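Long-range contacts in anopheles Plasmodium-responsive Leucine-rich repeat protein 1B (PDB 4XGO), which probably takes part, through its leucine-rich repeat domain, in mosquito responses to Plasmodium, and may interact with LRIM1: residues 41-46 and 68-73; 92-97 and 116-121; 155-160 and 177-182. One frame throughout, in Å; residues are numbered along the deposited sequence.

Contact 1: residues 41-46 and 68-73; sequences NAFAYA and QNVPLL
Three type I turns shape the two backbones: N41 to A44 and F43 to A46 in one, V70 to L73 in the other. The turn bond from A44 N to N41 O is 3.0 Å long, so that amide is already used within its own turn.

The polar link between the segments goes through a water. It accepts from F43 N at 3.0 Å and from N69 ND2 at 2.9 Å, so each segment donates one hydrogen bond to it. N69 ND2 also comes within 3.5 Å of A44 N, but the two are donors and no bond forms.

Van der Waals contact does the rest. N69 has CG anti to its own carbonyl carbon (chi1 -74°), which places CB 3.4 Å from F43 O and lays CG against A44 CA at 3.6 Å. Next to it, F43 CB meets V70 CG1 at 3.9 Å, the two side chains crossing obliquely. V70 CG1 also lies 3.7 Å from A46 O. The F43 ring leads away, toward I49 and L52 and onto L15 of the second subunit, while N69 O is hydrogen-bonded to H47 ND1.

The contact joins consecutive coils of the leucine-rich repeat solenoid, in loops leading to strands 51-53 and 75-77, near the N-terminal end. No direct hydrogen bond crosses it: polar coupling rests on one water gripped by two donors, beside the F43 CB and V70 patch.

Contact 2: residues 92-97 and 116-121; sequences HNTPKL and QATTAL
Two type I turns, T94 to L97 and T118 to L121, lie side by side as near repeats of one another, with the CA atoms of P95 and T118 4.6 Å apart. The backbones touch through C-H groups: P95 CA reaches A117 O at 3.6 Å (134° at the hydrogen), and L121 CA reaches L97 O at 3.4 Å (123°). L121 N is also close to L97 O, but too bent to count as a hydrogen bond; its bond goes back to T118 O and closes the turn.

T118 carries much of the side-chain contact, its methyl set against the 92-97 turn. It runs beside T94 and L97 in the same direction. T118 CG2, anti to the carbonyl carbon, sits 3.5 Å from T94 O and 4.0 Å from L97 CD2. L97 and L121 also match, each with CG anti to the backbone N, and L97 CG packs on L121 CD1 at 4.3 Å. At the start of the segments, A117 CB covers H92 O at 3.6 Å.

These are equivalent turns of successive leucine-rich repeat coils, each just ahead of its strand (99-101 and 123-125). No conventional hydrogen bond crosses between them. The T94 and T118 hydroxyls turn back to carbonyls just before their own segments, F91 O (weakly) and F115 O, so the turns stack through methyls, leucine branches and C-H...O contacts.

Contact 3: residues 155-160 and 177-182; sequences LAIPIA and PVNVEL. Unlike the reference sequence in segment 155-160: A156 (reference Val).
The carboxamide of N179 lies flat beneath a backbone carbonyl: I159 O stands over its plane, 3.0 Å from N179 CG and nearly perpendicular to the CG-OD1 bond. Two oxygens, I159 O and N179 OD1, are thus brought within 3.2 Å without a proton between them. The close approach to CG is consistent with a carbonyl-carbonyl attraction easing this crowding, and a water also donates to I159 O.

Each end of the buried amide is tied down. With CG anti to the backbone N, N179 sends ND2 to P158 O at 3.0 Å; the donor lies in that carbonyl's plane, but the bond is bent (134°). ND2 also bonds V161 O, further along the same chain. N179 OD1 accepts from L182 N at 2.9 Å, with the donor above its carbonyl plane, and more weakly from E181 N.

Around this, I159 crosses P177 at about a right angle, I159 CB to P177 CG 3.7 Å, while I159 CG1 touches V178 O at 3.6 Å. A second water donates to both I157 O and P177 O, joining the two carbonyls. On the inner side, I157 CG2 comes within 4.4 Å of L182 CD2.

N179 closes an Asx motif on its own loop and, with the other end of its amide, holds the preceding one. This joins successive coils of the leucine-rich repeat solenoid just ahead of strands 163-165 and 184-186.

Overall arrangement
Followed from the N terminus, the three contacts come in series; none nests in or crosses another. Contact 1 closes the loop around strand 51-53, contact 2 the loop around strand 99-101, and contact 3 runs from the end of strand 154-156, past 163-165, to the turn before 184-186. Each joins neighbouring coils of the solenoid through the connections that precede their strands. Contacts 1 and 2, with centres about 15 Å apart, touch directly: Q68 NE2 probably bonds N93 OD1 at 2.8 Å, and L73 packs on T94. Contact 3 stands apart, its nearest atoms about 8 Å from contact 2 and about 19 Å from contact 1.

Contact 1: residues 41-46 and 68-73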
ATOM      1  N   ASN A  41     -19.209 -16.945  18.560  1.00 24.20           N
ATOM      2  CA  ASN A  41     -20.518 -17.350  18.046  1.00 24.23           C
ATOM      3  C   ASN A  41     -21.081 -16.434  16.956  1.00 23.22           C
ATOM      4  O   ASN A  41     -22.276 -16.474  16.676  1.00 23.01           O
ATOM      5  CB  ASN A  41     -21.546 -17.488  19.199  1.00 25.90           C
ATOM      6  CG  ASN A  41     -21.918 -16.155  19.825  1.00 27.39           C
ATOM      7  OD1 ASN A  41     -21.284 -15.137  19.558  1.00 29.11           O
ATOM      8  ND2 ASN A  41     -22.933 -16.161  20.704  1.00 28.95           N
ATOM      9  N   ALA A  42     -20.228 -15.635  16.313  1.00 22.31           N
ATOM     10  CA  ALA A  42     -20.716 -14.639  15.351  1.00 21.97           C
ATOM     11  C   ALA A  42     -21.611 -15.240  14.278  1.00 21.37           C
ATOM     12  O   ALA A  42     -22.579 -14.598  13.848  1.00 21.12           O
ATOM     13  CB  ALA A  42     -19.540 -13.916  14.710  1.00 21.65           C
ATOM     14  N   PHE A  43     -21.281 -16.451  13.825  1.00 21.16           N
ATOM     15  CA  PHE A  43     -22.028 -17.115  12.760  1.00 21.50           C
ATOM     16  C   PHE A  43     -23.044 -18.176  13.208  1.00 22.78           C
ATOM     17  O   PHE A  43     -23.502 -18.995  12.398  1.00 22.58           O
ATOM     18  CB  PHE A  43     -21.058 -17.709  11.733  1.00 20.92           C
ATOM     19  CG  PHE A  43     -20.110 -16.688  11.155  1.00 20.11           C
ATOM     20  CD1 PHE A  43     -20.582 -15.685  10.338  1.00 20.21           C
ATOM     21  CD2 PHE A  43     -18.760 -16.711  11.471  1.00 20.39           C
ATOM     22  CE1 PHE A  43     -19.726 -14.725   9.811  1.00 19.97           C
ATOM     23  CE2 PHE A  43     -17.894 -15.762  10.946  1.00 20.07           C
ATOM     24  CZ  PHE A  43     -18.381 -14.767  10.122  1.00 19.50           C
ATOM     25  N   ALA A  44     -23.461 -18.095  14.466  1.00 24.47           N
ATOM     26  CA  ALA A  44     -24.380 -19.077  15.063  1.00 26.16           C
ATOM     27  C   ALA A  44     -25.726 -19.243  14.333  1.00 28.09           C
ATOM     28  O   ALA A  44     -26.332 -20.323  14.374  1.00 29.93           O
ATOM     29  CB  ALA A  44     -24.623 -18.699  16.514  1.00 26.59           C
ATOM     30  N   TYR A  45     -26.201 -18.168  13.714  1.00 28.39           N
ATOM     31  CA  TYR A  45     -27.466 -18.150  12.982  1.00 30.19           C
ATOM     32  C   TYR A  45     -27.283 -18.039  11.468  1.00 29.11           C
ATOM     33  O   TYR A  45     -28.197 -17.598  10.745  1.00 29.02           O
ATOM     34  CB  TYR A  45     -28.310 -16.984  13.497  1.00 32.50           C
ATOM     35  CG  TYR A  45     -28.543 -17.081  14.985  1.00 35.31           C
ATOM     36  CD1 TYR A  45     -29.536 -17.914  15.496  1.00 37.69           C
ATOM     37  CD2 TYR A  45     -27.752 -16.368  15.883  1.00 37.21           C
ATOM     38  CE1 TYR A  45     -29.748 -18.021  16.857  1.00 39.79           C
ATOM     39  CE2 TYR A  45     -27.955 -16.469  17.248  1.00 40.09           C
ATOM     40  CZ  TYR A  45     -28.955 -17.295  17.730  1.00 40.88           C
ATOM     41  OH  TYR A  45     -29.168 -17.404  19.089  1.00 43.18           O
ATOM     42  N   ALA A  46     -26.109 -18.447  10.984  1.00 27.35           N
ATOM     43  CA  ALA A  46     -25.755 -18.301   9.577  1.00 27.03           C
ATOM     44  C   ALA A  46     -25.058 -19.553   9.059  1.00 26.58           C
ATOM     45  O   ALA A  46     -24.002 -19.474   8.422  1.00 25.32           O
ATOM     46  CB  ALA A  46     -24.864 -17.079   9.393  1.00 26.88           C
ATOM     47  N   GLN A  68     -16.731 -23.280  13.406  1.00 23.67           N
ATOM     48  CA  GLN A  68     -17.577 -24.431  13.708  1.00 25.33           C
ATOM     49  C   GLN A  68     -19.013 -24.210  13.237  1.00 24.63           C
ATOM     50  O   GLN A  68     -19.693 -25.161  12.857  1.00 25.70           O
ATOM     51  CB  GLN A  68     -17.583 -24.713  15.200  1.00 27.31           C
ATOM     52  CG  GLN A  68     -16.248 -25.150  15.726  1.00 29.90           C
ATOM     53  CD  GLN A  68     -16.401 -25.947  17.002  1.00 31.87           C
ATOM     54  OE1 GLN A  68     -17.057 -25.500  17.942  1.00 33.92           O
ATOM     55  NE2 GLN A  68     -15.834 -27.141  17.025  1.00 33.73           N
ATOM     56  N   ASN A  69     -19.461 -22.957  13.242  1.00 23.92           N
ATOM     57  CA  ASN A  69     -20.805 -22.615  12.796  1.00 23.64           C
ATOM     58  C   ASN A  69     -20.983 -22.545  11.284  1.00 22.59           C
ATOM     59  O   ASN A  69     -22.121 -22.403  10.814  1.00 21.20           O
ATOM     60  CB  ASN A  69     -21.238 -21.279  13.400  1.00 24.34           C
ATOM     61  CG  ASN A  69     -21.574 -21.385  14.876  1.00 25.97           C
ATOM     62  OD1 ASN A  69     -22.278 -22.309  15.302  1.00 25.89           O
ATOM     63  ND2 ASN A  69     -21.097 -20.422  15.664  1.00 26.65           N
ATOM     64  N   VAL A  70     -19.884 -22.636  10.522  1.00 22.02           N
ATOM     65  CA  VAL A  70     -19.973 -22.605   9.059  1.00 20.97           C
ATOM     66  C   VAL A  70     -19.356 -23.859   8.405  1.00 20.98           C
ATOM     67  O   VAL A  70     -18.379 -23.773   7.643  1.00 20.11           O
ATOM     68  CB  VAL A  70     -19.415 -21.279   8.467  1.00 20.85           C
ATOM     69  CG1 VAL A  70     -20.333 -20.116   8.815  1.00 21.08           C
ATOM     70  CG2 VAL A  70     -17.998 -20.979   8.949  1.00 20.35           C
ATOM     71  N   PRO A  71     -19.968 -25.040   8.638  1.00 20.95           N
ATOM     72  CA  PRO A  71     -19.354 -26.284   8.149  1.00 21.28           C
ATOM     73  C   PRO A  71     -19.385 -26.479   6.626  1.00 20.94           C
ATOM     74  O   PRO A  71     -18.647 -27.316   6.099  1.00 21.71           O
ATOM     75  CB  PRO A  71     -20.163 -27.371   8.864  1.00 21.95           C
ATOM     76  CG  PRO A  71     -21.504 -26.756   9.044  1.00 21.68           C
ATOM     77  CD  PRO A  71     -21.246 -25.299   9.328  1.00 21.56           C
ATOM     78  N   LEU A  72     -20.175 -25.679   5.920  1.00 20.41           N
ATOM     79  CA  LEU A  72     -20.257 -25.771   4.469  1.00 19.74           C
ATOM     80  C   LEU A  72     -19.240 -24.861   3.774  1.00 18.51           C
ATOM     81  O   LEU A  72     -19.253 -24.785   2.562  1.00 17.73           O
ATOM     82  CB  LEU A  72     -21.652 -25.398   3.985  1.00 20.34           C
ATOM     83  CG  LEU A  72     -22.803 -26.208   4.591  1.00 21.32           C
ATOM     84  CD1 LEU A  72     -24.105 -25.745   3.965  1.00 21.90           C
ATOM     85  CD2 LEU A  72     -22.574 -27.699   4.389  1.00 21.83           C
ATOM     86  N   LEU A  73     -18.384 -24.196   4.552  1.00 17.52           N
ATOM     87  CA  LEU A  73     -17.441 -23.205   4.020  1.00 17.50           C
ATOM     88  C   LEU A  73     -16.557 -23.818   2.937  1.00 16.48           C
ATOM     89  O   LEU A  73     -15.869 -24.809   3.181  1.00 16.69           O
ATOM     90  CB  LEU A  73     -16.592 -22.674   5.176  1.00 17.85           C
ATOM     91  CG  LEU A  73     -15.668 -21.499   4.905  1.00 18.22           C
ATOM     92  CD1 LEU A  73     -16.454 -20.232   4.668  1.00 18.58           C
ATOM     93  CD2 LEU A  73     -14.720 -21.372   6.081  1.00 18.30           C
TER
HETATM   94  O   HOH W   1     -19.259 -18.511  14.604  1.00 19.50           O

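Contact 2: residues 92-97 and 116-121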
ATOM      1  N   HIS A  92     -10.550 -27.003  11.748  1.00 22.55           N
ATOM      2  CA  HIS A  92     -10.842 -28.394  12.062  1.00 24.90           C
ATOM      3  C   HIS A  92     -12.233 -28.838  11.574  1.00 24.63           C
ATOM      4  O   HIS A  92     -12.447 -30.022  11.260  1.00 24.93           O
ATOM      5  CB  HIS A  92     -10.741 -28.616  13.569  1.00 27.16           C
ATOM      6  CG  HIS A  92     -11.130 -29.995  13.997  1.00 30.30           C
ATOM      7  ND1 HIS A  92     -10.363 -31.105  13.707  1.00 31.88           N
ATOM      8  CD2 HIS A  92     -12.210 -30.446  14.681  1.00 31.72           C
ATOM      9  CE1 HIS A  92     -10.948 -32.179  14.213  1.00 33.15           C
ATOM     10  NE2 HIS A  92     -12.069 -31.806  14.804  1.00 33.15           N
ATOM     11  N   ASN A  93     -13.175 -27.900  11.544  1.00 23.84           N
ATOM     12  CA  ASN A  93     -14.546 -28.205  11.208  1.00 25.03           C
ATOM     13  C   ASN A  93     -14.959 -27.603   9.867  1.00 23.18           C
ATOM     14  O   ASN A  93     -16.160 -27.427   9.612  1.00 23.53           O
ATOM     15  CB  ASN A  93     -15.463 -27.712  12.324  1.00 27.96           C
ATOM     16  CG  ASN A  93     -15.191 -28.403  13.648  1.00 31.02           C
ATOM     17  OD1 ASN A  93     -14.656 -27.796  14.579  1.00 35.43           O
ATOM     18  ND2 ASN A  93     -15.502 -29.698  13.721  1.00 32.96           N
ATOM     19  N   THR A  94     -13.971 -27.301   9.011  1.00 21.15           N
ATOM     20  CA  THR A  94     -14.242 -26.785   7.670  1.00 19.77           C
ATOM     21  C   THR A  94     -13.633 -27.673   6.572  1.00 19.25           C
ATOM     22  O   THR A  94     -12.763 -27.224   5.790  1.00 18.34           O
ATOM     23  CB  THR A  94     -13.767 -25.331   7.529  1.00 19.45           C
ATOM     24  OG1 THR A  94     -12.356 -25.237   7.779  1.00 19.30           O
ATOM     25  CG2 THR A  94     -14.511 -24.433   8.507  1.00 19.78           C
ATOM     26  N   PRO A  95     -14.126 -28.921   6.450  1.00 19.05           N
ATOM     27  CA  PRO A  95     -13.492 -29.887   5.540  1.00 19.28           C
ATOM     28  C   PRO A  95     -13.727 -29.644   4.058  1.00 18.94           C
ATOM     29  O   PRO A  95     -13.040 -30.258   3.230  1.00 18.84           O
ATOM     30  CB  PRO A  95     -14.108 -31.229   5.973  1.00 20.08           C
ATOM     31  CG  PRO A  95     -15.427 -30.851   6.524  1.00 20.27           C
ATOM     32  CD  PRO A  95     -15.214 -29.544   7.225  1.00 19.73           C
ATOM     33  N   LYS A  96     -14.686 -28.775   3.735  1.00 18.79           N
ATOM     34  CA  LYS A  96     -15.040 -28.509   2.356  1.00 18.74           C
ATOM     35  C   LYS A  96     -14.241 -27.355   1.786  1.00 17.22           C
ATOM     36  O   LYS A  96     -14.438 -27.029   0.634  1.00 16.17           O
ATOM     37  CB  LYS A  96     -16.539 -28.205   2.199  1.00 20.29           C
ATOM     38  CG  LYS A  96     -17.466 -29.216   2.868  1.00 22.41           C
ATOM     39  CD  LYS A  96     -17.256 -30.626   2.350  1.00 24.66           C
ATOM     40  CE  LYS A  96     -18.217 -31.621   3.008  1.00 27.05           C
ATOM     41  NZ  LYS A  96     -19.634 -31.169   2.944  1.00 28.26           N
ATOM     42  N   LEU A  97     -13.343 -26.759   2.580  1.00 16.37           N
ATOM     43  CA  LEU A  97     -12.599 -25.570   2.142  1.00 16.14           C
ATOM     44  C   LEU A  97     -11.753 -25.891   0.931  1.00 15.62           C
ATOM     45  O   LEU A  97     -10.928 -26.805   0.984  1.00 15.53           O
ATOM     46  CB  LEU A  97     -11.699 -25.084   3.274  1.00 16.80           C
ATOM     47  CG  LEU A  97     -11.075 -23.707   3.158  1.00 17.08           C
ATOM     48  CD1 LEU A  97     -12.106 -22.591   3.154  1.00 17.45           C
ATOM     49  CD2 LEU A  97     -10.100 -23.539   4.307  1.00 17.79           C
ATOM     50  N   GLN A 116      -4.936 -29.975   8.323  1.00 23.33           N
ATOM     51  CA  GLN A 116      -5.159 -31.427   8.422  1.00 26.15           C
ATOM     52  C   GLN A 116      -6.523 -31.867   7.900  1.00 24.96           C
ATOM     53  O   GLN A 116      -6.611 -32.866   7.191  1.00 25.52           O
ATOM     54  CB  GLN A 116      -4.996 -31.929   9.867  1.00 29.84           C
ATOM     55  CG  GLN A 116      -5.507 -33.356  10.059  1.00 34.39           C
ATOM     56  CD  GLN A 116      -5.064 -33.991  11.364  1.00 39.22           C
ATOM     57  OE1 GLN A 116      -5.109 -33.358  12.425  1.00 43.61           O
ATOM     58  NE2 GLN A 116      -4.656 -35.258  11.297  1.00 41.37           N
ATOM     59  N   ALA A 117      -7.570 -31.118   8.239  1.00 23.60           N
ATOM     60  CA  ALA A 117      -8.940 -31.505   7.906  1.00 23.29           C
ATOM     61  C   ALA A 117      -9.351 -31.001   6.534  1.00 21.88           C
ATOM     62  O   ALA A 117     -10.313 -31.508   5.947  1.00 21.10           O
ATOM     63  CB  ALA A 117      -9.902 -30.987   8.962  1.00 23.99           C
ATOM     64  N   THR A 118      -8.619 -30.010   6.018  1.00 20.27           N
ATOM     65  CA  THR A 118      -8.963 -29.403   4.739  1.00 18.83           C
ATOM     66  C   THR A 118      -8.341 -30.163   3.582  1.00 18.40           C
ATOM     67  O   THR A 118      -7.497 -29.628   2.839  1.00 18.18           O
ATOM     68  CB  THR A 118      -8.572 -27.919   4.692  1.00 18.22           C
ATOM     69  OG1 THR A 118      -7.145 -27.770   4.806  1.00 17.72           O
ATOM     70  CG2 THR A 118      -9.266 -27.166   5.816  1.00 18.14           C
ATOM     71  N   THR A 119      -8.823 -31.386   3.382  1.00 18.47           N
ATOM     72  CA  THR A 119      -8.242 -32.301   2.401  1.00 18.58           C
ATOM     73  C   THR A 119      -8.678 -32.025   0.956  1.00 18.15           C
ATOM     74  O   THR A 119      -8.306 -32.773   0.036  1.00 18.49           O
ATOM     75  CB  THR A 119      -8.510 -33.779   2.795  1.00 19.60           C
ATOM     76  OG1 THR A 119      -9.908 -34.000   2.947  1.00 20.09           O
ATOM     77  CG2 THR A 119      -7.795 -34.107   4.093  1.00 20.25           C
ATOM     78  N   ALA A 120      -9.466 -30.971   0.752  1.00 17.30           N
ATOM     79  CA  ALA A 120      -9.839 -30.525  -0.586  1.00 16.93           C
ATOM     80  C   ALA A 120      -9.271 -29.153  -0.900  1.00 16.00           C
ATOM     81  O   ALA A 120      -9.667 -28.548  -1.902  1.00 15.79           O
ATOM     82  CB  ALA A 120     -11.350 -30.466  -0.730  1.00 17.18           C
ATOM     83  N   LEU A 121      -8.379 -28.649  -0.051  1.00 15.52           N
ATOM     84  CA  LEU A 121      -7.844 -27.300  -0.244  1.00 15.18           C
ATOM     85  C   LEU A 121      -6.974 -27.244  -1.502  1.00 15.03           C
ATOM     86  O   LEU A 121      -5.934 -27.903  -1.580  1.00 15.28           O
ATOM     87  CB  LEU A 121      -7.047 -26.857   0.991  1.00 15.42           C
ATOM     88  CG  LEU A 121      -6.408 -25.447   0.951  1.00 15.16           C
ATOM     89  CD1 LEU A 121      -7.466 -24.376   0.852  1.00 15.37           C
ATOM     90  CD2 LEU A 121      -5.530 -25.199   2.168  1.00 15.45           C
TER

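Contact 3: residues 155-160 and 177-182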
ATOM      1  N   LEU A 155      11.709 -24.178   1.176  1.00 17.54           N
ATOM      2  CA  LEU A 155      10.443 -24.344   0.455  1.00 17.27           C
ATOM      3  C   LEU A 155      10.165 -25.821   0.244  1.00 18.08           C
ATOM      4  O   LEU A 155      10.849 -26.477  -0.540  1.00 18.30           O
ATOM      5  CB  LEU A 155      10.495 -23.612  -0.888  1.00 16.61           C
ATOM      6  CG  LEU A 155       9.235 -23.701  -1.755  1.00 16.11           C
ATOM      7  CD1 LEU A 155       8.079 -22.967  -1.075  1.00 16.01           C
ATOM      8  CD2 LEU A 155       9.502 -23.139  -3.135  1.00 16.03           C
ATOM      9  N   ALA A 156       9.161 -26.341   0.949  1.00 18.71           N
ATOM     10  CA  ALA A 156       8.685 -27.686   0.711  1.00 19.44           C
ATOM     11  C   ALA A 156       7.562 -27.631  -0.317  1.00 18.82           C
ATOM     12  O   ALA A 156       6.536 -27.024  -0.080  1.00 19.40           O
ATOM     13  CB  ALA A 156       8.195 -28.314   2.008  1.00 20.22           C
ATOM     14  N   ILE A 157       7.776 -28.242  -1.467  1.00 18.42           N
ATOM     15  CA  ILE A 157       6.793 -28.195  -2.545  1.00 18.23           C
ATOM     16  C   ILE A 157       5.921 -29.443  -2.464  1.00 18.73           C
ATOM     17  O   ILE A 157       6.448 -30.559  -2.449  1.00 19.50           O
ATOM     18  CB  ILE A 157       7.489 -28.082  -3.917  1.00 18.06           C
ATOM     19  CG1 ILE A 157       8.271 -26.759  -3.982  1.00 17.41           C
ATOM     20  CG2 ILE A 157       6.464 -28.140  -5.048  1.00 17.81           C
ATOM     21  CD1 ILE A 157       9.038 -26.535  -5.249  1.00 17.49           C
ATOM     22  N   PRO A 158       4.586 -29.268  -2.412  1.00 18.43           N
ATOM     23  CA  PRO A 158       3.712 -30.450  -2.370  1.00 18.97           C
ATOM     24  C   PRO A 158       3.729 -31.257  -3.686  1.00 19.17           C
ATOM     25  O   PRO A 158       4.263 -30.808  -4.710  1.00 18.91           O
ATOM     26  CB  PRO A 158       2.319 -29.862  -2.076  1.00 18.86           C
ATOM     27  CG  PRO A 158       2.401 -28.445  -2.489  1.00 18.07           C
ATOM     28  CD  PRO A 158       3.827 -28.007  -2.311  1.00 17.83           C
ATOM     29  N   ILE A 159       3.136 -32.436  -3.630  1.00 19.70           N
ATOM     30  CA  ILE A 159       3.344 -33.465  -4.649  1.00 20.47           C
ATOM     31  C   ILE A 159       2.671 -33.180  -5.991  1.00 20.09           C
ATOM     32  O   ILE A 159       3.094 -33.706  -7.018  1.00 20.25           O
ATOM     33  CB  ILE A 159       2.889 -34.844  -4.109  1.00 21.70           C
ATOM     34  CG1 ILE A 159       3.522 -35.982  -4.921  1.00 22.93           C
ATOM     35  CG2 ILE A 159       1.365 -34.944  -4.050  1.00 22.02           C
ATOM     36  CD1 ILE A 159       3.487 -37.299  -4.195  1.00 23.96           C
ATOM     37  N   ALA A 160       1.619 -32.373  -5.986  1.00 19.24           N
ATOM     38  CA  ALA A 160       0.818 -32.164  -7.201  1.00 18.98           C
ATOM     39  C   ALA A 160       0.427 -30.718  -7.480  1.00 18.18           C
ATOM     40  O   ALA A 160      -0.472 -30.470  -8.277  1.00 17.97           O
ATOM     41  CB  ALA A 160      -0.434 -33.031  -7.138  1.00 19.79           C
ATOM     42  N   PRO A 177       8.532 -34.196  -2.544  1.00 26.73           N
ATOM     43  CA  PRO A 177       8.366 -35.331  -3.459  1.00 27.44           C
ATOM     44  C   PRO A 177       8.485 -34.963  -4.931  1.00 26.56           C
ATOM     45  O   PRO A 177       8.234 -33.820  -5.320  1.00 25.76           O
ATOM     46  CB  PRO A 177       6.934 -35.801  -3.179  1.00 27.24           C
ATOM     47  CG  PRO A 177       6.249 -34.623  -2.576  1.00 26.71           C
ATOM     48  CD  PRO A 177       7.308 -33.943  -1.772  1.00 26.32           C
ATOM     49  N   VAL A 178       8.829 -35.939  -5.756  1.00 26.49           N
ATOM     50  CA  VAL A 178       8.832 -35.717  -7.195  1.00 26.18           C
ATOM     51  C   VAL A 178       7.412 -35.298  -7.577  1.00 24.74           C
ATOM     52  O   VAL A 178       6.417 -35.896  -7.135  1.00 24.32           O
ATOM     53  CB  VAL A 178       9.300 -36.967  -7.970  1.00 27.59           C
ATOM     54  CG1 VAL A 178       8.996 -36.854  -9.451  1.00 27.74           C
ATOM     55  CG2 VAL A 178      10.801 -37.177  -7.760  1.00 28.35           C
ATOM     56  N   ASN A 179       7.332 -34.230  -8.355  1.00 23.29           N
ATOM     57  CA  ASN A 179       6.058 -33.650  -8.736  1.00 22.31           C
ATOM     58  C   ASN A 179       6.106 -33.448 -10.235  1.00 22.65           C
ATOM     59  O   ASN A 179       6.844 -32.601 -10.713  1.00 22.02           O
ATOM     60  CB  ASN A 179       5.833 -32.326  -7.976  1.00 20.71           C
ATOM     61  CG  ASN A 179       4.595 -31.563  -8.443  1.00 19.66           C
ATOM     62  OD1 ASN A 179       4.032 -31.836  -9.488  1.00 19.29           O
ATOM     63  ND2 ASN A 179       4.181 -30.591  -7.652  1.00 18.85           N
ATOM     64  N   VAL A 180       5.328 -34.235 -10.973  1.00 24.05           N
ATOM     65  CA  VAL A 180       5.306 -34.150 -12.440  1.00 25.04           C
ATOM     66  C   VAL A 180       4.263 -33.168 -12.962  1.00 24.83           C
ATOM     67  O   VAL A 180       4.239 -32.875 -14.151  1.00 25.29           O
ATOM     68  CB  VAL A 180       5.073 -35.543 -13.094  1.00 26.71           C
ATOM     69  CG1 VAL A 180       5.950 -36.591 -12.427  1.00 27.69           C
ATOM     70  CG2 VAL A 180       3.607 -35.960 -13.046  1.00 27.02           C
ATOM     71  N   GLU A 181       3.404 -32.663 -12.077  1.00 24.08           N
ATOM     72  CA  GLU A 181       2.363 -31.720 -12.465  1.00 23.92           C
ATOM     73  C   GLU A 181       2.808 -30.264 -12.458  1.00 20.92           C
ATOM     74  O   GLU A 181       2.181 -29.436 -13.119  1.00 19.44           O
ATOM     75  CB  GLU A 181       1.146 -31.861 -11.548  1.00 26.13           C
ATOM     76  CG  GLU A 181       0.451 -33.212 -11.664  1.00 29.88           C
ATOM     77  CD  GLU A 181      -0.087 -33.463 -13.056  1.00 33.44           C
ATOM     78  OE1 GLU A 181       0.082 -34.594 -13.562  1.00 38.85           O
ATOM     79  OE2 GLU A 181      -0.671 -32.520 -13.648  1.00 37.23           O
ATOM     80  N   LEU A 182       3.851 -29.954 -11.690  1.00 19.31           N
ATOM     81  CA  LEU A 182       4.315 -28.564 -11.538  1.00 17.84           C
ATOM     82  C   LEU A 182       4.755 -27.985 -12.883  1.00 17.77           C
ATOM     83  O   LEU A 182       5.683 -28.492 -13.521  1.00 18.21           O
ATOM     84  CB  LEU A 182       5.457 -28.475 -10.535  1.00 17.18           C
ATOM     85  CG  LEU A 182       6.002 -27.079 -10.215  1.00 16.09           C
ATOM     86  CD1 LEU A 182       4.905 -26.165  -9.689  1.00 15.76           C
ATOM     87  CD2 LEU A 182       7.163 -27.130  -9.224  1.00 15.79           C
TER
HETATM   88  O   HOH W   2       8.108 -31.465  -4.309  1.00 22.85           O
HETATM   89  O   HOH W   3       2.527 -35.079  -9.258  1.00 31.86           O